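Local coordinates for ferrous iron uptake transporter protein B (Streptococcus thermophilus, PDB 3TAH) that binds guanine nucleotides through its cytosolic G-protein domain and, as part of the full-length membrane protein, probably drives GTP-dependent ferrous iron uptake, at residues 88-93 with 118-123; 111-116 with 141-146; 100-105 with 247-252. The protein carries 1 engineered substitution. All coordinates share one frame; numbering follows the deposited sequence. Where two conformers were deposited one is given.

Interaction 1 (88-93 with 118-123); sequences VDATNL and DVLDGQ. With BGO (3'-O-(N-methylanthraniloyl)guanosine-5'-diphosphate), chain C.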
loop_
_atom_site.group_PDB
_atom_site.type_symbol
_atom_site.label_atom_id
_atom_site.label_comp_id
_atom_site.label_asym_id
_atom_site.label_seq_id
_atom_site.Cartn_x
_atom_site.Cartn_y
_atom_site.Cartn_z
ATOM N N VAL A 88 -9.699 -4.061 -0.487
ATOM C CA VAL A 88 -9.529 -4.558 -1.852
ATOM C C VAL A 88 -10.845 -5.147 -2.369
ATOM O O VAL A 88 -11.455 -5.982 -1.706
ATOM C CB VAL A 88 -8.413 -5.635 -1.884
ATOM C CG1 VAL A 88 -8.370 -6.421 -3.215
ATOM C CG2 VAL A 88 -7.052 -4.981 -1.580
ATOM N N ASP A 89 -11.253 -4.698 -3.554
ATOM C CA ASP A 89 -12.417 -5.207 -4.259
ATOM C C ASP A 89 -12.123 -6.569 -4.889
ATOM O O ASP A 89 -11.455 -6.658 -5.940
ATOM C CB ASP A 89 -12.822 -4.204 -5.345
ATOM C CG ASP A 89 -14.054 -4.633 -6.134
ATOM O OD1 ASP A 89 -14.633 -5.703 -5.882
ATOM O OD2 ASP A 89 -14.440 -3.872 -7.028
ATOM N N ALA A 90 -12.654 -7.618 -4.262
ATOM C CA ALA A 90 -12.443 -8.996 -4.713
ATOM C C ALA A 90 -12.861 -9.242 -6.159
ATOM O O ALA A 90 -12.280 -10.105 -6.812
ATOM C CB ALA A 90 -13.166 -9.967 -3.811
ATOM N N THR A 91 -13.855 -8.490 -6.646
ATOM C CA THR A 91 -14.376 -8.656 -8.011
ATOM C C THR A 91 -13.503 -7.963 -9.064
ATOM O O THR A 91 -13.776 -8.053 -10.252
ATOM C CB THR A 91 -15.825 -8.129 -8.156
ATOM O OG1 THR A 91 -15.819 -6.696 -8.234
ATOM C CG2 THR A 91 -16.712 -8.596 -6.999
ATOM N N ASN A 92 -12.463 -7.263 -8.624
ATOM C CA ASN A 92 -11.539 -6.581 -9.516
ATOM C C ASN A 92 -10.135 -6.661 -8.932
ATOM O O ASN A 92 -9.435 -5.649 -8.780
ATOM C CB ASN A 92 -12.007 -5.144 -9.603
ATOM C CG ASN A 92 -11.292 -4.351 -10.641
ATOM O OD1 ASN A 92 -11.142 -3.146 -10.473
ATOM N ND2 ASN A 92 -10.841 -4.992 -11.710
ATOM N N LEU A 93 -9.743 -7.883 -8.611
ATOM C CA LEU A 93 -8.568 -8.140 -7.760
ATOM C C LEU A 93 -7.252 -7.578 -8.300
ATOM O O LEU A 93 -6.579 -6.813 -7.607
ATOM C CB LEU A 93 -8.423 -9.645 -7.507
ATOM C CG LEU A 93 -7.341 -10.097 -6.524
ATOM C CD1 LEU A 93 -7.505 -9.414 -5.164
ATOM C CD2 LEU A 93 -7.394 -11.601 -6.377
ATOM N N ASP A 118 -19.224 -11.232 -1.217
ATOM C CA ASP A 118 -20.581 -11.716 -1.539
ATOM C C ASP A 118 -20.945 -11.578 -3.029
ATOM O O ASP A 118 -21.752 -12.350 -3.538
ATOM C CB ASP A 118 -21.623 -10.976 -0.697
ATOM C CG ASP A 118 -21.623 -9.481 -0.957
ATOM O OD1 ASP A 118 -20.617 -8.831 -0.615
ATOM O OD2 ASP A 118 -22.606 -8.943 -1.505
ATOM N N VAL A 119 -20.361 -10.583 -3.697
ATOM C CA VAL A 119 -20.575 -10.295 -5.121
ATOM C C VAL A 119 -19.858 -11.321 -5.986
ATOM O O VAL A 119 -20.376 -11.768 -7.014
ATOM C CB VAL A 119 -20.041 -8.887 -5.505
ATOM C CG1 VAL A 119 -20.310 -8.559 -6.981
ATOM C CG2 VAL A 119 -20.648 -7.819 -4.618
ATOM N N LEU A 120 -18.648 -11.666 -5.550
ATOM C CA LEU A 120 -17.805 -12.665 -6.180
ATOM C C LEU A 120 -18.528 -14.003 -6.258
ATOM O O LEU A 120 -18.540 -14.646 -7.308
ATOM C CB LEU A 120 -16.508 -12.808 -5.373
ATOM C CG LEU A 120 -15.306 -13.479 -6.016
ATOM C CD1 LEU A 120 -14.788 -12.654 -7.177
ATOM C CD2 LEU A 120 -14.236 -13.672 -4.951
ATOM N N ASP A 121 -19.137 -14.401 -5.142
ATOM C CA ASP A 121 -19.942 -15.620 -5.071
ATOM C C ASP A 121 -21.043 -15.632 -6.147
ATOM O O ASP A 121 -21.279 -16.656 -6.792
ATOM C CB ASP A 121 -20.541 -15.766 -3.667
ATOM N N GLY A 122 -21.691 -14.482 -6.340
ATOM C CA GLY A 122 -22.726 -14.314 -7.360
ATOM C C GLY A 122 -22.271 -14.283 -8.815
ATOM O O GLY A 122 -23.069 -14.571 -9.705
ATOM N N GLN A 123 -21.007 -13.934 -9.063
ATOM C CA GLN A 123 -20.424 -13.914 -10.415
ATOM C C GLN A 123 -19.869 -15.277 -10.858
ATOM O O GLN A 123 -19.330 -15.390 -11.965
ATOM C CB GLN A 123 -19.285 -12.884 -10.503
ATOM C CG GLN A 123 -19.698 -11.418 -10.324
ATOM C CD GLN A 123 -18.506 -10.462 -10.260
ATOM O OE1 GLN A 123 -17.378 -10.868 -9.969
ATOM N NE2 GLN A 123 -18.756 -9.184 -10.528
HETATM C "C'" BGO C . -23.841 1.768 -3.417
HETATM N N1 BGO C . -20.617 -6.012 -0.962
HETATM C C2 BGO C . -21.557 -5.449 -1.854
HETATM N N2 BGO C . -22.413 -6.233 -2.495
HETATM N N3 BGO C . -21.572 -4.121 -2.052
HETATM C C4 BGO C . -20.697 -3.337 -1.387
HETATM C C5 BGO C . -19.744 -3.837 -0.491
HETATM C C6 BGO C . -19.703 -5.214 -0.266
HETATM O O6 BGO C . -18.895 -5.734 0.515
HETATM N N7 BGO C . -19.060 -2.791 -0.028
HETATM C C8 BGO C . -19.530 -1.674 -0.588
HETATM N N9 BGO C . -20.529 -2.026 -1.407
HETATM P PA BGO C . -18.192 2.600 -1.071
HETATM P PB BGO C . -15.507 3.691 -1.384
HETATM C "C1'" BGO C . -25.066 1.593 -4.340
HETATM O "O1'" BGO C . -23.870 2.546 -2.472
HETATM O O1A BGO C . -18.066 2.258 0.349
HETATM C C1B BGO C . -21.355 -1.232 -2.265
HETATM O O1B BGO C . -14.292 2.882 -1.486
HETATM C "C2'" BGO C . -26.315 2.135 -4.001
HETATM N "N2'" BGO C . -26.510 2.833 -2.878
HETATM O "O2'" BGO C . -22.985 0.017 -1.119
HETATM O O2A BGO C . -18.884 3.869 -1.473
HETATM C C2B BGO C . -21.771 0.083 -1.840
HETATM O O2B BGO C . -15.759 4.265 -0.074
HETATM C "C3'" BGO C . -27.381 1.939 -4.872
HETATM O "O3'" BGO C . -22.761 1.064 -3.623
HETATM O O3A BGO C . -16.721 2.652 -1.760
HETATM C C3B BGO C . -21.711 1.292 -2.663
HETATM O O3B BGO C . -15.651 4.679 -2.502
HETATM C "C4'" BGO C . -27.222 1.217 -6.040
HETATM O "O4'" BGO C . -20.449 -0.743 -3.317
HETATM C C4B BGO C . -20.565 0.765 -3.523
HETATM C "C5'" BGO C . -25.990 0.674 -6.385
HETATM O "O5'" BGO C . -18.902 1.368 -1.828
HETATM C C5B BGO C . -19.187 1.388 -3.235
HETATM C "C6'" BGO C . -24.903 0.865 -5.523
HETATM C "CM'" BGO C . -27.602 3.812 -2.719
#
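Thr91 and Ala90, in the turn that leaves strand 83-89, lie against one side of helix 117-122, where Val119, Leu120 and Gln123 receive them. Van der Waals contacts make up the interface between the two segments. The methyl CG2 of Thr91 meets Val119 CG1 at 3.6 Å, the two side chains crossing obliquely. Leu120 meets Ala90 with both branches: CD1 lies 3.6 Å from Ala90 O and CD2 packs on Ala90 CB. Gln123 adds the flat end of its extended chain, its amide OE1 lying 3.6 Å from Thr91 CB, a van der Waals contact with carbon.

The polar bonds of the turn are local. Asp89 OD1 accepts from Thr91 N and, at 2.8 Å, from Thr91 OG1; both donors approach from the same face of the carboxylate, the amide from well above its plane, the hydroxyl on the syn side. Thr91 OG1 stands between its own backbone N and carbonyl carbon (chi1 77°), turned to Asp89, which leaves CG2 beside the backbone N and against Val119. The amide bond makes an Asx turn; the hydroxyl bond probably holds chi1 and with it the methyl that meets Val119.

A third group of interactions holds the nucleotide. Asp118 uses both carboxylate oxygens on the guanine, OD1 accepting from guanine N1 at 2.8 Å in an almost straight bond (178°) and OD2 from the N2 amino group at 2.9 Å. Ser144 OG is also bonded to Asp118 OD1, and Val119 CG2 comes to 3.2 Å from guanine N2.

Paired recognition of N1 and N2 by one aspartate is the signature of the G4 (NKxD-type, here Asn-Met-Ile-Asp) motif of P-loop GTPases, and the contact joins the helix that begins there to the end of the neighbouring central strand.

Interaction 2 (111-116 with 141-146); sequences TIALNM and VATSAL. With BGO (3'-O-(N-methylanthraniloyl)guanosine-5'-diphosphate), chain C.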
loop_
_atom_site.group_PDB
_atom_site.type_symbol
_atom_site.label_atom_id
_atom_site.label_comp_id
_atom_site.label_asym_id
_atom_site.label_seq_id
_atom_site.Cartn_x
_atom_site.Cartn_y
_atom_site.Cartn_z
ATOM N N THR A 111 -2.610 -5.363 6.182
ATOM C CA THR A 111 -3.627 -6.399 6.362
ATOM C C THR A 111 -4.710 -6.082 5.312
ATOM O O THR A 111 -5.110 -4.926 5.175
ATOM C CB THR A 111 -4.228 -6.371 7.772
ATOM O OG1 THR A 111 -3.228 -6.741 8.732
ATOM C CG2 THR A 111 -5.429 -7.320 7.877
ATOM N N ILE A 112 -5.180 -7.084 4.572
ATOM C CA ILE A 112 -6.153 -6.849 3.494
ATOM C C ILE A 112 -7.559 -7.257 3.917
ATOM O O ILE A 112 -7.730 -8.373 4.401
ATOM C CB ILE A 112 -5.780 -7.606 2.198
ATOM C CG1 ILE A 112 -4.521 -7.012 1.548
ATOM C CG2 ILE A 112 -6.943 -7.583 1.199
ATOM C CD1 ILE A 112 -4.016 -7.826 0.311
ATOM N N ALA A 113 -8.537 -6.354 3.748
ATOM C CA ALA A 113 -9.960 -6.693 3.821
ATOM C C ALA A 113 -10.320 -6.965 2.367
ATOM O O ALA A 113 -10.396 -6.048 1.558
ATOM C CB ALA A 113 -10.815 -5.550 4.400
ATOM N N LEU A 114 -10.529 -8.239 2.050
ATOM C CA LEU A 114 -10.844 -8.678 0.708
ATOM C C LEU A 114 -12.356 -8.552 0.644
ATOM O O LEU A 114 -13.078 -9.510 0.961
ATOM C CB LEU A 114 -10.343 -10.109 0.474
ATOM C CG LEU A 114 -10.631 -10.717 -0.908
ATOM C CD1 LEU A 114 -9.880 -9.941 -1.979
ATOM C CD2 LEU A 114 -10.276 -12.197 -0.993
ATOM N N ASN A 115 -12.798 -7.356 0.235
ATOM C CA ASN A 115 -14.186 -6.902 0.322
ATOM C C ASN A 115 -14.986 -7.267 -0.943
ATOM O O ASN A 115 -14.410 -7.695 -1.944
ATOM C CB ASN A 115 -14.205 -5.389 0.653
ATOM C CG ASN A 115 -15.564 -4.892 1.136
ATOM O OD1 ASN A 115 -16.172 -5.479 2.031
ATOM N ND2 ASN A 115 -16.043 -3.798 0.548
ATOM N N MET A 116 -16.310 -7.111 -0.905
ATOM C CA MET A 116 -17.193 -7.500 -2.015
ATOM C C MET A 116 -17.218 -9.007 -2.224
ATOM O O MET A 116 -17.546 -9.468 -3.320
ATOM C CB MET A 116 -16.782 -6.859 -3.338
ATOM C CG MET A 116 -16.685 -5.362 -3.295
ATOM S SD MET A 116 -18.303 -4.640 -3.603
ATOM C CE MET A 116 -17.877 -2.920 -3.388
ATOM N N VAL A 141 -8.306 -11.213 5.020
ATOM C CA VAL A 141 -9.593 -11.619 5.586
ATOM C C VAL A 141 -10.721 -11.235 4.621
ATOM O O VAL A 141 -10.839 -10.070 4.234
ATOM C CB VAL A 141 -9.839 -10.951 6.959
ATOM C CG1 VAL A 141 -11.230 -11.325 7.505
ATOM C CG2 VAL A 141 -8.757 -11.343 7.953
ATOM N N ALA A 142 -11.546 -12.209 4.231
ATOM C CA ALA A 142 -12.673 -11.966 3.348
ATOM C C ALA A 142 -13.710 -11.170 4.122
ATOM O O ALA A 142 -14.051 -11.529 5.254
ATOM C CB ALA A 142 -13.281 -13.267 2.844
ATOM N N THR A 143 -14.188 -10.081 3.523
ATOM C CA THR A 143 -15.227 -9.269 4.132
ATOM C C THR A 143 -16.348 -8.943 3.141
ATOM O O THR A 143 -16.168 -8.993 1.920
ATOM C CB THR A 143 -14.687 -7.908 4.689
ATOM O OG1 THR A 143 -14.228 -7.084 3.613
ATOM C CG2 THR A 143 -13.560 -8.114 5.676
ATOM N N SER A 144 -17.503 -8.608 3.711
ATOM C CA SER A 144 -18.629 -8.041 2.973
ATOM C C SER A 144 -19.202 -6.911 3.816
ATOM O O SER A 144 -19.729 -7.155 4.904
ATOM C CB SER A 144 -19.714 -9.083 2.690
ATOM O OG SER A 144 -20.782 -8.485 1.974
ATOM N N ALA A 145 -19.070 -5.681 3.319
ATOM C CA ALA A 145 -19.674 -4.519 3.968
ATOM C C ALA A 145 -21.206 -4.606 3.891
ATOM O O ALA A 145 -21.896 -4.184 4.819
ATOM C CB ALA A 145 -19.149 -3.218 3.344
ATOM N N LEU A 146 -21.742 -5.171 2.809
ATOM C CA LEU A 146 -23.201 -5.319 2.649
ATOM C C LEU A 146 -23.772 -6.324 3.656
ATOM O O LEU A 146 -24.648 -5.988 4.476
ATOM C CB LEU A 146 -23.557 -5.733 1.212
ATOM C CG LEU A 146 -25.045 -6.018 0.925
ATOM C CD1 LEU A 146 -25.899 -4.803 1.248
ATOM C CD2 LEU A 146 -25.227 -6.440 -0.519
HETATM C "C'" BGO C . -23.841 1.768 -3.417
HETATM N N1 BGO C . -20.617 -6.012 -0.962
HETATM C C2 BGO C . -21.557 -5.449 -1.854
HETATM N N2 BGO C . -22.413 -6.233 -2.495
HETATM N N3 BGO C . -21.572 -4.121 -2.052
HETATM C C4 BGO C . -20.697 -3.337 -1.387
HETATM C C5 BGO C . -19.744 -3.837 -0.491
HETATM C C6 BGO C . -19.703 -5.214 -0.266
HETATM O O6 BGO C . -18.895 -5.734 0.515
HETATM N N7 BGO C . -19.060 -2.791 -0.028
HETATM C C8 BGO C . -19.530 -1.674 -0.588
HETATM N N9 BGO C . -20.529 -2.026 -1.407
HETATM P PA BGO C . -18.192 2.600 -1.071
HETATM P PB BGO C . -15.507 3.691 -1.384
HETATM C "C1'" BGO C . -25.066 1.593 -4.340
HETATM O "O1'" BGO C . -23.870 2.546 -2.472
HETATM O O1A BGO C . -18.066 2.258 0.349
HETATM C C1B BGO C . -21.355 -1.232 -2.265
HETATM O O1B BGO C . -14.292 2.882 -1.486
HETATM C "C2'" BGO C . -26.315 2.135 -4.001
HETATM N "N2'" BGO C . -26.510 2.833 -2.878
HETATM O "O2'" BGO C . -22.985 0.017 -1.119
HETATM O O2A BGO C . -18.884 3.869 -1.473
HETATM C C2B BGO C . -21.771 0.083 -1.840
HETATM O O2B BGO C . -15.759 4.265 -0.074
HETATM C "C3'" BGO C . -27.381 1.939 -4.872
HETATM O "O3'" BGO C . -22.761 1.064 -3.623
HETATM O O3A BGO C . -16.721 2.652 -1.760
HETATM C C3B BGO C . -21.711 1.292 -2.663
HETATM O O3B BGO C . -15.651 4.679 -2.502
HETATM C "C4'" BGO C . -27.222 1.217 -6.040
HETATM O "O4'" BGO C . -20.449 -0.743 -3.317
HETATM C C4B BGO C . -20.565 0.765 -3.523
HETATM C "C5'" BGO C . -25.990 0.674 -6.385
HETATM O "O5'" BGO C . -18.902 1.368 -1.828
HETATM C C5B BGO C . -19.187 1.388 -3.235
HETATM C "C6'" BGO C . -24.903 0.865 -5.523
HETATM C "CM'" BGO C . -27.602 3.812 -2.719
#
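Asn115 and Thr143 join their side chains at the nucleotide end of two parallel strands, Thr143 OG1 donating to Asn115 OD1 at 3.0 Å. The two side chains are set roughly perpendicular. Asn115 CG is anti to the backbone N (chi1 -164°), and from it the amide reaches the guanine, where ND2 donates to N7 at 3.2 Å and also to Ser14 O of the P-loop. Ala145 N gives guanine O6 its shorter bond, 2.8 Å, and Met116 N a longer one; the link from Ala145 N to Asn115 OD1 is weak.

Behind this site the two segments are tied by Val141 N to Ile112 O, Leu114 N to Val141 O and, just past the end of strand 140-142, Thr143 N to Leu114 O at 2.8 Å. Ala113 CB touches the Thr143 side chain, and Leu114 CB lies 3.8 Å from Val141 O. On the base itself, Met116 SD lies against the guanine ring in the conformer given, while Leu146 CD2 approaches N2.

With OD1 held by Thr143, the Asn115 amide is probably fixed so that ND2 faces N7, and two backbone N-H groups reading O6 are consistent with selection for guanine.

Interaction 3 (100-105 with 247-252); sequences TTQLIE and NERYAF
Arg249 and Glu105 reach toward each other tip to tip across helical segments 100-105 and 247-252, whose directions differ by 102°. The arginine, extended from CG to NE, ends on a single carboxylate oxygen: NH1 and NH2 both donate to Glu105 OE1, each at 3.0 Å. That oxygen lies in the guanidinium plane, although the carboxylate itself is turned 54° from it, and NH2 meets its syn lone pair. Further along the edge, NH1 also donates to Thr101 OG1 at 3.0 Å. Over one face of the guanidinium stands Gln102 CG, 3.4 Å from Arg249 CZ; the two side chains cross at about a right angle. The Gln102 amide is engaged beyond the contact, by Met62 N and Ser61 OG. Thr101 turns its other branch to Phe252, CG2 lying 3.9 Å from ring atom CD2, with the side chains sliding past each other in opposite directions.

Glu105 OE2 is bonded to Tyr174 OH and Thr101 OG1 to Tyr98 O, which gives these buried polar groups second partners. The charge of Arg249, from the helical domain, is thereby probably balanced by Glu105 of the G domain in a buried salt bridge joining the two.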
loop_
_atom_site.group_PDB
_atom_site.type_symbol
_atom_site.label_atom_id
_atom_site.label_comp_id
_atom_site.label_asym_id
_atom_site.label_seq_id
_atom_site.Cartn_x
_atom_site.Cartn_y
_atom_site.Cartn_z
ATOM N N THR A 100 -1.855 -2.102 -3.632
ATOM C CA THR A 100 -1.419 -2.936 -2.532
ATOM C C THR A 100 0.104 -3.119 -2.541
ATOM O O THR A 100 0.760 -3.009 -1.492
ATOM C CB THR A 100 -2.114 -4.309 -2.593
ATOM O OG1 THR A 100 -3.539 -4.128 -2.616
ATOM C CG2 THR A 100 -1.681 -5.169 -1.408
ATOM N N THR A 101 0.671 -3.369 -3.724
ATOM C CA THR A 101 2.126 -3.583 -3.814
ATOM C C THR A 101 2.890 -2.361 -3.297
ATOM O O THR A 101 3.909 -2.478 -2.615
ATOM C CB THR A 101 2.589 -3.963 -5.252
ATOM O OG1 THR A 101 2.317 -2.897 -6.173
ATOM C CG2 THR A 101 1.931 -5.269 -5.739
ATOM N N GLN A 102 2.383 -1.180 -3.610
ATOM C CA GLN A 102 2.988 0.059 -3.159
ATOM C C GLN A 102 2.826 0.302 -1.666
ATOM O O GLN A 102 3.734 0.827 -1.023
ATOM C CB GLN A 102 2.409 1.235 -3.940
ATOM C CG GLN A 102 2.651 1.167 -5.437
ATOM C CD GLN A 102 1.888 2.238 -6.165
ATOM O OE1 GLN A 102 2.047 3.414 -5.856
ATOM N NE2 GLN A 102 1.041 1.847 -7.119
ATOM N N LEU A 103 1.668 -0.077 -1.128
ATOM C CA LEU A 103 1.423 -0.002 0.316
ATOM C C LEU A 103 2.403 -0.884 1.102
ATOM O O LEU A 103 2.958 -0.439 2.113
ATOM C CB LEU A 103 -0.024 -0.365 0.646
ATOM C CG LEU A 103 -1.104 0.549 0.044
ATOM C CD1 LEU A 103 -2.504 -0.051 0.264
ATOM C CD2 LEU A 103 -1.037 1.995 0.589
ATOM N N ILE A 104 2.633 -2.116 0.634
ATOM C CA ILE A 104 3.571 -3.025 1.303
ATOM C C ILE A 104 4.953 -2.377 1.375
ATOM O O ILE A 104 5.641 -2.459 2.389
ATOM C CB ILE A 104 3.630 -4.413 0.598
ATOM C CG1 ILE A 104 2.274 -5.136 0.718
ATOM C CG2 ILE A 104 4.748 -5.287 1.201
ATOM C CD1 ILE A 104 2.099 -6.398 -0.157
ATOM N N GLU A 105 5.350 -1.724 0.288
ATOM C CA GLU A 105 6.675 -1.119 0.167
ATOM C C GLU A 105 6.925 0.050 1.138
ATOM O O GLU A 105 8.078 0.386 1.406
ATOM C CB GLU A 105 6.905 -0.691 -1.279
ATOM C CG GLU A 105 7.042 -1.919 -2.187
ATOM C CD GLU A 105 6.857 -1.639 -3.660
ATOM O OE1 GLU A 105 6.510 -0.497 -4.041
ATOM O OE2 GLU A 105 7.071 -2.586 -4.444
ATOM N N ASN A 247 5.152 -2.629 -15.251
ATOM C CA ASN A 247 5.096 -3.992 -15.777
ATOM C C ASN A 247 5.449 -5.014 -14.710
ATOM O O ASN A 247 4.806 -6.061 -14.622
ATOM C CB ASN A 247 6.019 -4.144 -17.005
ATOM C CG ASN A 247 5.557 -3.326 -18.198
ATOM O OD1 ASN A 247 4.390 -2.945 -18.285
ATOM N ND2 ASN A 247 6.475 -3.057 -19.137
ATOM N N GLU A 248 6.475 -4.712 -13.894
ATOM C CA GLU A 248 6.880 -5.617 -12.807
ATOM C C GLU A 248 5.798 -5.759 -11.740
ATOM O O GLU A 248 5.581 -6.871 -11.256
ATOM C CB GLU A 248 8.226 -5.212 -12.174
ATOM C CG GLU A 248 9.431 -5.448 -13.079
ATOM C CD GLU A 248 9.578 -6.890 -13.536
ATOM O OE1 GLU A 248 9.436 -7.816 -12.727
ATOM O OE2 GLU A 248 9.846 -7.091 -14.729
ATOM N N ARG A 249 5.123 -4.666 -11.368
ATOM C CA ARG A 249 4.004 -4.753 -10.419
ATOM C C ARG A 249 2.911 -5.698 -10.930
ATOM O O ARG A 249 2.502 -6.618 -10.239
ATOM C CB ARG A 249 3.399 -3.375 -10.098
ATOM C CG ARG A 249 4.305 -2.423 -9.362
ATOM C CD ARG A 249 3.586 -1.128 -8.936
ATOM N NE ARG A 249 4.553 -0.176 -8.388
ATOM C CZ ARG A 249 5.126 -0.293 -7.192
ATOM N NH1 ARG A 249 4.817 -1.304 -6.380
ATOM N NH2 ARG A 249 6.013 0.616 -6.795
ATOM N N TYR A 250 2.443 -5.474 -12.151
ATOM C CA TYR A 250 1.420 -6.346 -12.739
ATOM C C TYR A 250 1.878 -7.783 -12.937
ATOM O O TYR A 250 1.086 -8.695 -12.728
ATOM C CB TYR A 250 0.848 -5.758 -14.044
ATOM C CG TYR A 250 -0.091 -4.603 -13.798
ATOM C CD1 TYR A 250 -1.272 -4.781 -13.085
ATOM C CD2 TYR A 250 0.189 -3.324 -14.284
ATOM C CE1 TYR A 250 -2.138 -3.713 -12.844
ATOM C CE2 TYR A 250 -0.673 -2.260 -14.049
ATOM C CZ TYR A 250 -1.835 -2.458 -13.329
ATOM O OH TYR A 250 -2.699 -1.407 -13.097
ATOM N N ALA A 251 3.141 -8.004 -13.298
ATOM C CA ALA A 251 3.649 -9.382 -13.428
ATOM C C ALA A 251 3.587 -10.122 -12.081
ATOM O O ALA A 251 3.115 -11.271 -12.009
ATOM C CB ALA A 251 5.049 -9.395 -14.038
ATOM N N PHE A 252 4.049 -9.458 -11.019
ATOM C CA PHE A 252 3.986 -10.004 -9.671
ATOM C C PHE A 252 2.551 -10.353 -9.282
ATOM O O PHE A 252 2.268 -11.458 -8.800
ATOM C CB PHE A 252 4.564 -9.005 -8.667
ATOM C CG PHE A 252 4.311 -9.386 -7.241
ATOM C CD1 PHE A 252 5.132 -10.310 -6.592
ATOM C CD2 PHE A 252 3.257 -8.816 -6.533
ATOM C CE1 PHE A 252 4.889 -10.667 -5.272
ATOM C CE2 PHE A 252 3.015 -9.166 -5.217
ATOM C CZ PHE A 252 3.832 -10.089 -4.586
#

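Interactions 1 and 2 lie about 10 Å apart, centre to centre, at the guanine end of the central sheet, and both touch the nucleotide. They are joined through neighbouring strands 83-89 and 110-115, and through helix 117-122, which follows the latter. Interaction 3 is about 20 Å from each, and its helix 93-105 connects those same two strands, packing Thr100 on Val88 and Ile112. Along the chain the segments of interactions 1 and 2 alternate, whereas 247-252 comes much later, in the helical domain. Base recognition and the junction between the G and helical domains are thus connected through one strand-helix-strand unit.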